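Local structure of transcriptional regulators (LACI-FAMILY TRANSCRIPTIONAL REGULATORY PROTEIN) (Corynebacterium glutamicum, 3GYB) at residues Arg4-Asp13 with Met59-Asp69; Leu79-Thr87 with Ala238-Leu246. The protein is probably a DNA-binding transcription regulator of the LacI family, with a periplasmic-binding-protein-like core that carries a magnesium ion in the crystal. All coordinates share one frame; numbering follows the deposited sequence.

Contact 1. Residues Arg4-Asp13 with Met59-Asp69; sequences RTQLIAVLID and MRPDGIIIAQD
Asp62 receives the backbone N-H groups of Thr5 and Gln6 near the start of a parallel strand pair, 7-12 beside 63-67, in the alpha/beta sheet of a periplasmic-binding-protein-like fold. It has the most surface buried here, and a carboxylate suits the place because it offers two acceptors. Its OD1 takes the Thr5 N-H on the syn side at 2.8 Å, while OD2 is gripped from opposite faces of the carboxylate plane by Gln6 N (2.7 Å) and by Arg4 NE in a salt bridge. The bend of Arg4 at chi3 (-39°) brings NE over that plane, with OD2 at the guanidinium edge. Thr5 OG1 donates to Arg60 O.

Along the strands, Ala9 O accepts from Ile65 N and Leu11 N donates to Ile65 O, both nearly straight. Leu11, next in buried surface, turns to the face shared with Ala9 and Ile64: its CD1 lies 3.8 Å from Ile64 CG2, its CB borders the flat end of Gln68, and Ile53 and Ala56 of helix 52-57 cover it. A branched apolar chain fills this buried layer, where Ala9 CB rests against Pro61 CB. Beyond the ladder's last backbone bonds, a water molecule receives the N-H of Asp13, and Asp69 N donates to the syn side of Asp13 OD2 at 3.2 Å.

Contact 2. Residues Leu79-Thr87 with Ala238-Leu246; sequences LPPFVIAGT and AALLLLSML
Val83, buried and covered more than any other residue of the contact, presses both methyls onto helix 231-246. CG2 lies over the helix backbone, 3.6 Å from Leu242 N, with Leu242 CB beside it; CG1 meets Leu241 CD2 at 3.9 Å and Ala238 CB at 4.0 Å. With CG1 anti to the backbone N (chi1 170°), the branches share Leu241 and then part, CG1 toward Ala238, CG2 toward Leu242 and Met245, a task for which a short beta-branched chain is well shaped. Nearer the helix start, Ala85 CB faces Ala238 CB at 4.0 Å, two small residues that let strand and helix stay close.

This is the helix-on-sheet layer of an alpha/beta sandwich: strand 82-85 runs nearly antiparallel to the helix segment, at 167°, with axes 8.0 Å apart. No hydrogen bond joins the two segments, so the interface rests on apolar contact.

Toward the helix end the contact becomes looser and partly exposed. Pro81 lays its compact, rigid apolar ring alongside the helix, CB against Met245 CB and CG against Leu246 CD2, both at 3.9 Å. Met245, a selenomethionine, runs out extended beyond CG, a flexible apolar arm that skirts the strand; in this margin its SE makes one local touch, 3.4 Å from Phe82 O.

In the fold
Contact 1 and contact 2 meet at strand 63-67, which lies between strands 7-12 and 82-85 in one sheet. Ile66 N and O probably hydrogen-bond to Val83 O and Ala85 N, carrying the ladder of contact 1 into the strand of contact 2. The larger and more buried contact 1 joins strand to strand through backbone bonds, with charged and polar groups where the strands give way to loops. Contact 2 instead joins sheet to helix by apolar packing and is only partly buried. Ile65 bridges them: it belongs to the ladder, yet its side chain touches Val83, Ala85 and Leu242. Contact 1 also borders the second subunit, where Leu7 packs on Ser58 of that chain, whereas neither segment of contact 2 touches it.

Contact 1. Residues Arg4-Asp13 with Met59-Asp69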
ATOM      1  N   ARG A   4       8.309  -3.282  32.043  1.00 38.64           N
ATOM      2  CA  ARG A   4       7.726  -2.869  30.733  1.00 38.63           C
ATOM      3  C   ARG A   4       8.455  -3.559  29.582  1.00 36.56           C
ATOM      4  O   ARG A   4       9.570  -4.055  29.746  1.00 36.90           O
ATOM      5  CB  ARG A   4       7.815  -1.352  30.580  1.00 41.39           C
ATOM      6  CG  ARG A   4       9.225  -0.822  30.377  1.00 45.50           C
ATOM      7  CD  ARG A   4       9.225   0.698  30.359  1.00 47.91           C
ATOM      8  NE  ARG A   4       8.064   1.217  29.643  1.00 50.57           N
ATOM      9  CZ  ARG A   4       7.817   2.507  29.444  1.00 51.58           C
ATOM     10  NH1 ARG A   4       8.656   3.426  29.904  1.00 52.51           N
ATOM     11  NH2 ARG A   4       6.720   2.877  28.797  1.00 51.14           N
ATOM     12  N   THR A   5       7.821  -3.578  28.416  1.00 33.24           N
ATOM     13  CA  THR A   5       8.398  -4.218  27.240  1.00 29.81           C
ATOM     14  C   THR A   5       8.914  -3.223  26.203  1.00 27.89           C
ATOM     15  O   THR A   5       9.622  -3.608  25.273  1.00 27.52           O
ATOM     16  CB  THR A   5       7.361  -5.129  26.563  1.00 29.23           C
ATOM     17  OG1 THR A   5       6.238  -4.342  26.146  1.00 25.82           O
ATOM     18  CG2 THR A   5       6.881  -6.201  27.537  1.00 28.96           C
ATOM     19  N   GLN A   6       8.559  -1.950  26.366  1.00 26.26           N
ATOM     20  CA  GLN A   6       8.970  -0.900  25.437  1.00 25.06           C
ATOM     21  C   GLN A   6       8.339  -1.141  24.076  1.00 23.25           C
ATOM     22  O   GLN A   6       8.781  -0.607  23.058  1.00 21.19           O
ATOM     23  CB  GLN A   6      10.490  -0.872  25.294  1.00 27.83           C
ATOM     24  CG  GLN A   6      11.213  -0.415  26.545  1.00 32.22           C
ATOM     25  CD  GLN A   6      12.707  -0.293  26.334  1.00 34.03           C
ATOM     26  OE1 GLN A   6      13.397  -1.289  26.115  1.00 36.79           O
ATOM     27  NE2 GLN A   6      13.214   0.933  26.393  1.00 34.70           N
ATOM     28  N   LEU A   7       7.294  -1.955  24.075  1.00 21.68           N
ATOM     29  CA  LEU A   7       6.585  -2.292  22.860  1.00 19.65           C
ATOM     30  C   LEU A   7       5.286  -1.511  22.732  1.00 18.56           C
ATOM     31  O   LEU A   7       4.552  -1.340  23.706  1.00 18.48           O
ATOM     32  CB  LEU A   7       6.285  -3.787  22.848  1.00 22.34           C
ATOM     33  CG  LEU A   7       7.424  -4.751  22.507  1.00 23.91           C
ATOM     34  CD1 LEU A   7       6.992  -6.188  22.813  1.00 25.52           C
ATOM     35  CD2 LEU A   7       7.802  -4.590  21.038  1.00 25.63           C
ATOM     36  N   ILE A   8       5.023  -1.018  21.527  1.00 16.19           N
ATOM     37  CA  ILE A   8       3.799  -0.283  21.249  1.00 14.18           C
ATOM     38  C   ILE A   8       3.124  -1.010  20.098  1.00 14.83           C
ATOM     39  O   ILE A   8       3.722  -1.189  19.039  1.00 15.81           O
ATOM     40  CB  ILE A   8       4.084   1.177  20.818  1.00 14.31           C
ATOM     41  CG1 ILE A   8       4.774   1.938  21.952  1.00 16.62           C
ATOM     42  CG2 ILE A   8       2.783   1.868  20.422  1.00 13.23           C
ATOM     43  CD1 ILE A   8       3.937   2.069  23.212  1.00 19.62           C
ATOM     44  N   ALA A   9       1.890  -1.451  20.319  1.00 15.23           N
ATOM     45  CA  ALA A   9       1.135  -2.152  19.289  1.00 14.33           C
ATOM     46  C   ALA A   9       0.368  -1.119  18.473  1.00 14.44           C
ATOM     47  O   ALA A   9      -0.237  -0.207  19.030  1.00 14.50           O
ATOM     48  CB  ALA A   9       0.164  -3.141  19.931  1.00 14.41           C
ATOM     49  N   VAL A  10       0.404  -1.258  17.153  1.00 12.90           N
ATOM     50  CA  VAL A  10      -0.300  -0.335  16.281  1.00 14.06           C
ATOM     51  C   VAL A  10      -1.331  -1.126  15.484  1.00 13.74           C
ATOM     52  O   VAL A  10      -0.979  -2.032  14.726  1.00 15.11           O
ATOM     53  CB  VAL A  10       0.679   0.369  15.317  1.00 13.71           C
ATOM     54  CG1 VAL A  10      -0.072   1.378  14.459  1.00 13.03           C
ATOM     55  CG2 VAL A  10       1.777   1.065  16.115  1.00 13.20           C
ATOM     56  N   LEU A  11      -2.606  -0.790  15.661  1.00 14.69           N
ATOM     57  CA  LEU A  11      -3.674  -1.493  14.961  1.00 15.04           C
ATOM     58  C   LEU A  11      -4.199  -0.755  13.738  1.00 14.57           C
ATOM     59  O   LEU A  11      -4.629   0.395  13.832  1.00 14.01           O
ATOM     60  CB  LEU A  11      -4.841  -1.769  15.920  1.00 16.24           C
ATOM     61  CG  LEU A  11      -4.688  -2.926  16.910  1.00 17.80           C
ATOM     62  CD1 LEU A  11      -3.521  -2.681  17.859  1.00 18.13           C
ATOM     63  CD2 LEU A  11      -5.982  -3.072  17.688  1.00 19.67           C
ATOM     64  N   ILE A  12      -4.155  -1.417  12.584  1.00 14.02           N
ATOM     65  CA  ILE A  12      -4.672  -0.828  11.354  1.00 14.82           C
ATOM     66  C   ILE A  12      -5.644  -1.833  10.761  1.00 15.31           C
ATOM     67  O   ILE A  12      -5.671  -2.991  11.178  1.00 15.12           O
ATOM     68  CB  ILE A  12      -3.562  -0.537  10.327  1.00 16.32           C
ATOM     69  CG1 ILE A  12      -2.863  -1.839   9.938  1.00 17.18           C
ATOM     70  CG2 ILE A  12      -2.576   0.474  10.905  1.00 16.24           C
ATOM     71  CD1 ILE A  12      -1.967  -1.702   8.718  1.00 20.61           C
ATOM     72  N   ASP A  13      -6.445  -1.407   9.793  1.00 14.88           N
ATOM     73  CA  ASP A  13      -7.416  -2.317   9.206  1.00 16.65           C
ATOM     74  C   ASP A  13      -6.931  -3.200   8.075  1.00 16.16           C
ATOM     75  O   ASP A  13      -7.110  -4.415   8.114  1.00 17.79           O
ATOM     76  CB  ASP A  13      -8.634  -1.549   8.684  1.00 18.40           C
ATOM     77  CG  ASP A  13      -9.544  -1.079   9.786  1.00 19.38           C
ATOM     78  OD1 ASP A  13      -9.891  -1.905  10.653  1.00 22.49           O
ATOM     79  OD2 ASP A  13      -9.914   0.111   9.779  1.00 21.99           O
HETATM   80  N   MSE A  59       1.292  -9.415  23.151  1.00 24.79           N
HETATM   81  CA  MSE A  59       2.698  -9.032  23.138  1.00 23.98           C
HETATM   82  C   MSE A  59       3.036  -8.227  24.394  1.00 22.38           C
HETATM   83  O   MSE A  59       4.183  -7.830  24.599  1.00 22.23           O
HETATM   84  CB  MSE A  59       3.032  -8.212  21.872  1.00 27.09           C
HETATM   85  CG  MSE A  59       2.571  -6.763  21.891  1.00 29.60           C
HETATM   86 SE   MSE A  59       3.160  -5.705  20.342  1.00 34.31          SE
HETATM   87  CE  MSE A  59       4.873  -5.273  20.839  1.00 35.36           C
ATOM     88  N   ARG A  60       2.033  -8.023  25.242  1.00 22.02           N
ATOM     89  CA  ARG A  60       2.192  -7.264  26.478  1.00 21.50           C
ATOM     90  C   ARG A  60       2.805  -5.899  26.154  1.00 20.81           C
ATOM     91  O   ARG A  60       3.892  -5.560  26.623  1.00 19.76           O
ATOM     92  CB  ARG A  60       3.079  -8.020  27.478  1.00 24.05           C
ATOM     93  CG  ARG A  60       2.551  -9.408  27.851  1.00 24.76           C
ATOM     94  CD  ARG A  60       3.463 -10.109  28.857  1.00 28.19           C
ATOM     95  NE  ARG A  60       3.044 -11.484  29.142  1.00 28.23           N
ATOM     96  CZ  ARG A  60       1.996 -11.819  29.891  1.00 28.58           C
ATOM     97  NH1 ARG A  60       1.241 -10.880  30.449  1.00 26.88           N
ATOM     98  NH2 ARG A  60       1.697 -13.099  30.079  1.00 29.33           N
ATOM     99  N   PRO A  61       2.109  -5.099  25.333  1.00 20.35           N
ATOM    100  CA  PRO A  61       2.606  -3.773  24.961  1.00 19.37           C
ATOM    101  C   PRO A  61       2.450  -2.761  26.092  1.00 19.82           C
ATOM    102  O   PRO A  61       1.540  -2.878  26.914  1.00 20.29           O
ATOM    103  CB  PRO A  61       1.744  -3.423  23.753  1.00 19.18           C
ATOM    104  CG  PRO A  61       0.417  -4.017  24.138  1.00 20.69           C
ATOM    105  CD  PRO A  61       0.809  -5.373  24.689  1.00 20.55           C
ATOM    106  N   ASP A  62       3.344  -1.776  26.132  1.00 19.07           N
ATOM    107  CA  ASP A  62       3.281  -0.730  27.148  1.00 18.39           C
ATOM    108  C   ASP A  62       2.140   0.217  26.786  1.00 18.28           C
ATOM    109  O   ASP A  62       1.503   0.807  27.660  1.00 18.67           O
ATOM    110  CB  ASP A  62       4.587   0.069  27.205  1.00 19.77           C
ATOM    111  CG  ASP A  62       5.764  -0.748  27.710  1.00 22.24           C
ATOM    112  OD1 ASP A  62       5.557  -1.870  28.215  1.00 25.39           O
ATOM    113  OD2 ASP A  62       6.905  -0.250  27.612  1.00 23.01           O
ATOM    114  N   GLY A  63       1.900   0.359  25.483  1.00 16.74           N
ATOM    115  CA  GLY A  63       0.845   1.229  24.997  1.00 15.81           C
ATOM    116  C   GLY A  63       0.306   0.720  23.674  1.00 16.06           C
ATOM    117  O   GLY A  63       0.923  -0.138  23.036  1.00 15.28           O
ATOM    118  N   ILE A  64      -0.840   1.246  23.258  1.00 15.64           N
ATOM    119  CA  ILE A  64      -1.459   0.818  22.009  1.00 16.12           C
ATOM    120  C   ILE A  64      -2.005   1.994  21.209  1.00 15.79           C
ATOM    121  O   ILE A  64      -2.664   2.873  21.755  1.00 16.20           O
ATOM    122  CB  ILE A  64      -2.642  -0.151  22.290  1.00 16.68           C
ATOM    123  CG1 ILE A  64      -2.147  -1.368  23.071  1.00 16.55           C
ATOM    124  CG2 ILE A  64      -3.302  -0.585  20.982  1.00 17.71           C
ATOM    125  CD1 ILE A  64      -3.274  -2.233  23.624  1.00 19.66           C
ATOM    126  N   ILE A  65      -1.706   2.022  19.916  1.00 14.17           N
ATOM    127  CA  ILE A  65      -2.244   3.060  19.052  1.00 13.74           C
ATOM    128  C   ILE A  65      -3.319   2.335  18.248  1.00 15.02           C
ATOM    129  O   ILE A  65      -3.027   1.351  17.566  1.00 14.44           O
ATOM    130  CB  ILE A  65      -1.183   3.627  18.070  1.00 13.76           C
ATOM    131  CG1 ILE A  65      -0.112   4.408  18.834  1.00 14.99           C
ATOM    132  CG2 ILE A  65      -1.868   4.522  17.039  1.00 14.00           C
ATOM    133  CD1 ILE A  65      -0.624   5.685  19.513  1.00 16.54           C
ATOM    134  N   ILE A  66      -4.560   2.791  18.353  1.00 14.30           N
ATOM    135  CA  ILE A  66      -5.651   2.165  17.619  1.00 15.07           C
ATOM    136  C   ILE A  66      -5.999   3.013  16.405  1.00 15.61           C
ATOM    137  O   ILE A  66      -6.616   4.072  16.525  1.00 14.19           O
ATOM    138  CB  ILE A  66      -6.903   2.007  18.503  1.00 16.61           C
ATOM    139  CG1 ILE A  66      -6.555   1.174  19.737  1.00 18.53           C
ATOM    140  CG2 ILE A  66      -8.017   1.335  17.717  1.00 17.17           C
ATOM    141  CD1 ILE A  66      -7.694   1.053  20.728  1.00 19.33           C
ATOM    142  N   ALA A  67      -5.584   2.545  15.232  1.00 16.39           N
ATOM    143  CA  ALA A  67      -5.854   3.259  13.992  1.00 17.99           C
ATOM    144  C   ALA A  67      -6.793   2.423  13.132  1.00 20.00           C
ATOM    145  O   ALA A  67      -6.684   2.404  11.905  1.00 17.93           O
ATOM    146  CB  ALA A  67      -4.552   3.534  13.255  1.00 16.78           C
ATOM    147  N   GLN A  68      -7.701   1.723  13.805  1.00 23.54           N
ATOM    148  CA  GLN A  68      -8.702   0.870  13.167  1.00 26.94           C
ATOM    149  C   GLN A  68     -10.079   1.468  13.419  1.00 29.65           C
ATOM    150  O   GLN A  68     -10.268   2.247  14.357  1.00 29.50           O
ATOM    151  CB  GLN A  68      -8.681  -0.540  13.768  1.00 26.92           C
ATOM    152  CG  GLN A  68      -7.581  -1.464  13.270  1.00 28.99           C
ATOM    153  CD  GLN A  68      -7.597  -2.812  13.974  1.00 30.33           C
ATOM    154  OE1 GLN A  68      -6.844  -3.727  13.624  1.00 28.85           O
ATOM    155  NE2 GLN A  68      -8.455  -2.938  14.982  1.00 29.80           N
ATOM    156  N   ASP A  69     -11.038   1.089  12.581  1.00 32.37           N
ATOM    157  CA  ASP A  69     -12.408   1.559  12.720  1.00 35.28           C
ATOM    158  C   ASP A  69     -13.139   0.570  13.623  1.00 36.93           C
ATOM    159  O   ASP A  69     -13.503  -0.523  13.188  1.00 37.10           O
ATOM    160  CB  ASP A  69     -13.089   1.612  11.352  1.00 35.31           C
ATOM    161  CG  ASP A  69     -14.481   2.208  11.416  1.00 36.28           C
ATOM    162  OD1 ASP A  69     -14.602   3.396  11.779  1.00 35.17           O
ATOM    163  OD2 ASP A  69     -15.455   1.489  11.107  1.00 36.78           O
TER
HETATM  164  O   HOH W   1      -6.936   1.415   9.426  1.00 16.58           O
HETATM  165  O   HOH W   2     -12.527  -2.131  11.248  1.00 45.83           O

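Contact 2. Residues Leu79-Thr87 with Ala238-Leu246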
ATOM      1  N   LEU A  79      -6.680  -2.603  30.480  1.00 31.90           N
ATOM      2  CA  LEU A  79      -6.067  -2.341  29.182  1.00 31.12           C
ATOM      3  C   LEU A  79      -4.974  -1.285  29.314  1.00 29.23           C
ATOM      4  O   LEU A  79      -5.125  -0.312  30.052  1.00 28.87           O
ATOM      5  CB  LEU A  79      -7.131  -1.858  28.191  1.00 33.15           C
ATOM      6  CG  LEU A  79      -6.707  -1.672  26.733  1.00 34.20           C
ATOM      7  CD1 LEU A  79      -6.355  -3.024  26.131  1.00 35.19           C
ATOM      8  CD2 LEU A  79      -7.840  -1.023  25.948  1.00 35.21           C
ATOM      9  N   PRO A  80      -3.846  -1.472  28.609  1.00 27.05           N
ATOM     10  CA  PRO A  80      -2.740  -0.509  28.668  1.00 25.49           C
ATOM     11  C   PRO A  80      -3.193   0.831  28.098  1.00 23.05           C
ATOM     12  O   PRO A  80      -4.237   0.914  27.452  1.00 22.82           O
ATOM     13  CB  PRO A  80      -1.666  -1.161  27.795  1.00 26.12           C
ATOM     14  CG  PRO A  80      -1.963  -2.626  27.921  1.00 27.63           C
ATOM     15  CD  PRO A  80      -3.465  -2.654  27.819  1.00 27.71           C
ATOM     16  N   PRO A  81      -2.415   1.899  28.332  1.00 21.43           N
ATOM     17  CA  PRO A  81      -2.802   3.210  27.801  1.00 20.35           C
ATOM     18  C   PRO A  81      -2.916   3.128  26.283  1.00 19.91           C
ATOM     19  O   PRO A  81      -2.109   2.459  25.636  1.00 18.89           O
ATOM     20  CB  PRO A  81      -1.649   4.112  28.233  1.00 20.41           C
ATOM     21  CG  PRO A  81      -1.178   3.467  29.509  1.00 21.48           C
ATOM     22  CD  PRO A  81      -1.196   1.999  29.153  1.00 20.26           C
ATOM     23  N   PHE A  82      -3.914   3.801  25.722  1.00 19.10           N
ATOM     24  CA  PHE A  82      -4.099   3.791  24.277  1.00 19.13           C
ATOM     25  C   PHE A  82      -4.574   5.131  23.736  1.00 18.97           C
ATOM     26  O   PHE A  82      -5.130   5.959  24.463  1.00 19.32           O
ATOM     27  CB  PHE A  82      -5.102   2.707  23.862  1.00 19.00           C
ATOM     28  CG  PHE A  82      -6.515   2.990  24.290  1.00 23.85           C
ATOM     29  CD1 PHE A  82      -6.935   2.705  25.584  1.00 24.71           C
ATOM     30  CD2 PHE A  82      -7.416   3.574  23.405  1.00 25.16           C
ATOM     31  CE1 PHE A  82      -8.235   2.997  25.992  1.00 27.42           C
ATOM     32  CE2 PHE A  82      -8.718   3.871  23.803  1.00 27.58           C
ATOM     33  CZ  PHE A  82      -9.127   3.581  25.101  1.00 27.30           C
ATOM     34  N   VAL A  83      -4.348   5.327  22.443  1.00 17.04           N
ATOM     35  CA  VAL A  83      -4.757   6.534  21.751  1.00 15.96           C
ATOM     36  C   VAL A  83      -5.348   6.097  20.428  1.00 16.83           C
ATOM     37  O   VAL A  83      -4.792   5.225  19.756  1.00 16.44           O
ATOM     38  CB  VAL A  83      -3.560   7.472  21.462  1.00 15.73           C
ATOM     39  CG1 VAL A  83      -3.990   8.594  20.524  1.00 17.53           C
ATOM     40  CG2 VAL A  83      -3.032   8.060  22.763  1.00 16.66           C
ATOM     41  N   ILE A  84      -6.487   6.677  20.073  1.00 16.86           N
ATOM     42  CA  ILE A  84      -7.134   6.364  18.808  1.00 18.23           C
ATOM     43  C   ILE A  84      -6.583   7.387  17.817  1.00 18.46           C
ATOM     44  O   ILE A  84      -6.658   8.593  18.054  1.00 17.57           O
ATOM     45  CB  ILE A  84      -8.669   6.490  18.930  1.00 18.84           C
ATOM     46  CG1 ILE A  84      -9.181   5.483  19.966  1.00 21.14           C
ATOM     47  CG2 ILE A  84      -9.331   6.233  17.582  1.00 18.78           C
ATOM     48  CD1 ILE A  84     -10.641   5.657  20.324  1.00 23.23           C
ATOM     49  N   ALA A  85      -6.018   6.902  16.713  1.00 19.20           N
ATOM     50  CA  ALA A  85      -5.422   7.781  15.714  1.00 20.67           C
ATOM     51  C   ALA A  85      -6.018   7.635  14.319  1.00 23.42           C
ATOM     52  O   ALA A  85      -6.258   6.526  13.846  1.00 22.79           O
ATOM     53  CB  ALA A  85      -3.921   7.534  15.650  1.00 21.28           C
ATOM     54  N   GLY A  86      -6.253   8.768  13.666  1.00 25.10           N
ATOM     55  CA  GLY A  86      -6.794   8.739  12.319  1.00 28.16           C
ATOM     56  C   GLY A  86      -8.304   8.776  12.273  1.00 31.17           C
ATOM     57  O   GLY A  86      -8.891   9.132  11.250  1.00 33.73           O
ATOM     58  N   THR A  87      -8.936   8.394  13.376  1.00 31.95           N
ATOM     59  CA  THR A  87     -10.391   8.392  13.460  1.00 33.50           C
ATOM     60  C   THR A  87     -10.826   8.637  14.899  1.00 33.97           C
ATOM     61  O   THR A  87     -10.004   8.953  15.760  1.00 33.80           O
ATOM     62  CB  THR A  87     -10.980   7.045  12.970  1.00 34.83           C
ATOM     63  OG1 THR A  87     -12.414   7.113  12.983  1.00 34.66           O
ATOM     64  CG2 THR A  87     -10.520   5.902  13.864  1.00 34.37           C
ATOM     65  N   ALA A 238      -0.420  11.927  18.120  1.00 14.01           N
ATOM     66  CA  ALA A 238      -0.879  10.702  18.765  1.00 13.87           C
ATOM     67  C   ALA A 238       0.260  10.121  19.600  1.00 14.10           C
ATOM     68  O   ALA A 238       0.042   9.614  20.699  1.00 14.83           O
ATOM     69  CB  ALA A 238      -1.328   9.687  17.711  1.00 13.66           C
ATOM     70  N   ALA A 239       1.479  10.189  19.069  1.00 14.12           N
ATOM     71  CA  ALA A 239       2.642   9.680  19.780  1.00 14.53           C
ATOM     72  C   ALA A 239       2.857  10.516  21.041  1.00 14.22           C
ATOM     73  O   ALA A 239       3.080   9.973  22.124  1.00 16.16           O
ATOM     74  CB  ALA A 239       3.882   9.738  18.882  1.00 14.83           C
ATOM     75  N   LEU A 240       2.789  11.836  20.902  1.00 14.60           N
ATOM     76  CA  LEU A 240       2.966  12.708  22.060  1.00 15.74           C
ATOM     77  C   LEU A 240       1.884  12.443  23.100  1.00 15.21           C
ATOM     78  O   LEU A 240       2.163  12.412  24.299  1.00 16.63           O
ATOM     79  CB  LEU A 240       2.915  14.182  21.650  1.00 17.24           C
ATOM     80  CG  LEU A 240       4.078  14.732  20.826  1.00 17.70           C
ATOM     81  CD1 LEU A 240       3.838  16.209  20.542  1.00 19.32           C
ATOM     82  CD2 LEU A 240       5.382  14.534  21.589  1.00 18.71           C
ATOM     83  N   LEU A 241       0.648  12.256  22.648  1.00 16.11           N
ATOM     84  CA  LEU A 241      -0.459  12.008  23.572  1.00 16.43           C
ATOM     85  C   LEU A 241      -0.263  10.704  24.339  1.00 17.19           C
ATOM     86  O   LEU A 241      -0.468  10.650  25.552  1.00 17.24           O
ATOM     87  CB  LEU A 241      -1.796  11.975  22.818  1.00 18.13           C
ATOM     88  CG  LEU A 241      -3.060  11.818  23.672  1.00 19.58           C
ATOM     89  CD1 LEU A 241      -3.190  13.006  24.611  1.00 20.65           C
ATOM     90  CD2 LEU A 241      -4.296  11.714  22.779  1.00 19.09           C
ATOM     91  N   LEU A 242       0.131   9.647  23.635  1.00 15.83           N
ATOM     92  CA  LEU A 242       0.354   8.366  24.290  1.00 15.63           C
ATOM     93  C   LEU A 242       1.489   8.485  25.303  1.00 16.92           C
ATOM     94  O   LEU A 242       1.393   7.961  26.410  1.00 19.07           O
ATOM     95  CB  LEU A 242       0.691   7.288  23.260  1.00 14.97           C
ATOM     96  CG  LEU A 242       0.882   5.876  23.821  1.00 16.21           C
ATOM     97  CD1 LEU A 242      -0.403   5.405  24.490  1.00 17.97           C
ATOM     98  CD2 LEU A 242       1.264   4.934  22.699  1.00 17.24           C
ATOM     99  N   LEU A 243       2.563   9.172  24.918  1.00 17.51           N
ATOM    100  CA  LEU A 243       3.703   9.354  25.811  1.00 19.24           C
ATOM    101  C   LEU A 243       3.284  10.061  27.093  1.00 19.78           C
ATOM    102  O   LEU A 243       3.792   9.750  28.172  1.00 20.38           O
ATOM    103  CB  LEU A 243       4.809  10.159  25.122  1.00 20.93           C
ATOM    104  CG  LEU A 243       5.648   9.446  24.060  1.00 20.60           C
ATOM    105  CD1 LEU A 243       6.562  10.452  23.385  1.00 21.33           C
ATOM    106  CD2 LEU A 243       6.464   8.329  24.704  1.00 22.67           C
ATOM    107  N   SER A 244       2.354  11.004  26.980  1.00 21.07           N
ATOM    108  CA  SER A 244       1.894  11.745  28.156  1.00 20.38           C
ATOM    109  C   SER A 244       1.157  10.817  29.114  1.00 22.40           C
ATOM    110  O   SER A 244       1.126  11.066  30.320  1.00 22.79           O
ATOM    111  CB  SER A 244       0.998  12.919  27.748  1.00 20.73           C
ATOM    112  OG  SER A 244      -0.280  12.476  27.323  1.00 21.18           O
HETATM  113  N   MSE A 245       0.556   9.756  28.584  1.00 21.79           N
HETATM  114  CA  MSE A 245      -0.149   8.786  29.419  1.00 22.08           C
HETATM  115  C   MSE A 245       0.837   7.785  30.021  1.00 23.09           C
HETATM  116  O   MSE A 245       0.698   7.382  31.175  1.00 23.37           O
HETATM  117  CB  MSE A 245      -1.191   8.013  28.605  1.00 20.84           C
HETATM  118  CG  MSE A 245      -2.282   8.850  27.982  1.00 23.42           C
HETATM  119 SE   MSE A 245      -3.375   7.771  26.805  1.00 30.41          SE
HETATM  120  CE  MSE A 245      -4.694   9.094  26.369  1.00 24.27           C
ATOM    121  N   LEU A 246       1.830   7.386  29.233  1.00 23.79           N
ATOM    122  CA  LEU A 246       2.844   6.434  29.677  1.00 25.25           C
ATOM    123  C   LEU A 246       3.743   7.007  30.771  1.00 26.08           C
ATOM    124  O   LEU A 246       4.275   6.270  31.605  1.00 26.99           O
ATOM    125  CB  LEU A 246       3.702   5.985  28.489  1.00 26.02           C
ATOM    126  CG  LEU A 246       2.939   5.202  27.414  1.00 25.83           C
ATOM    127  CD1 LEU A 246       3.826   4.941  26.200  1.00 25.87           C
ATOM    128  CD2 LEU A 246       2.446   3.888  28.011  1.00 26.80           C
TER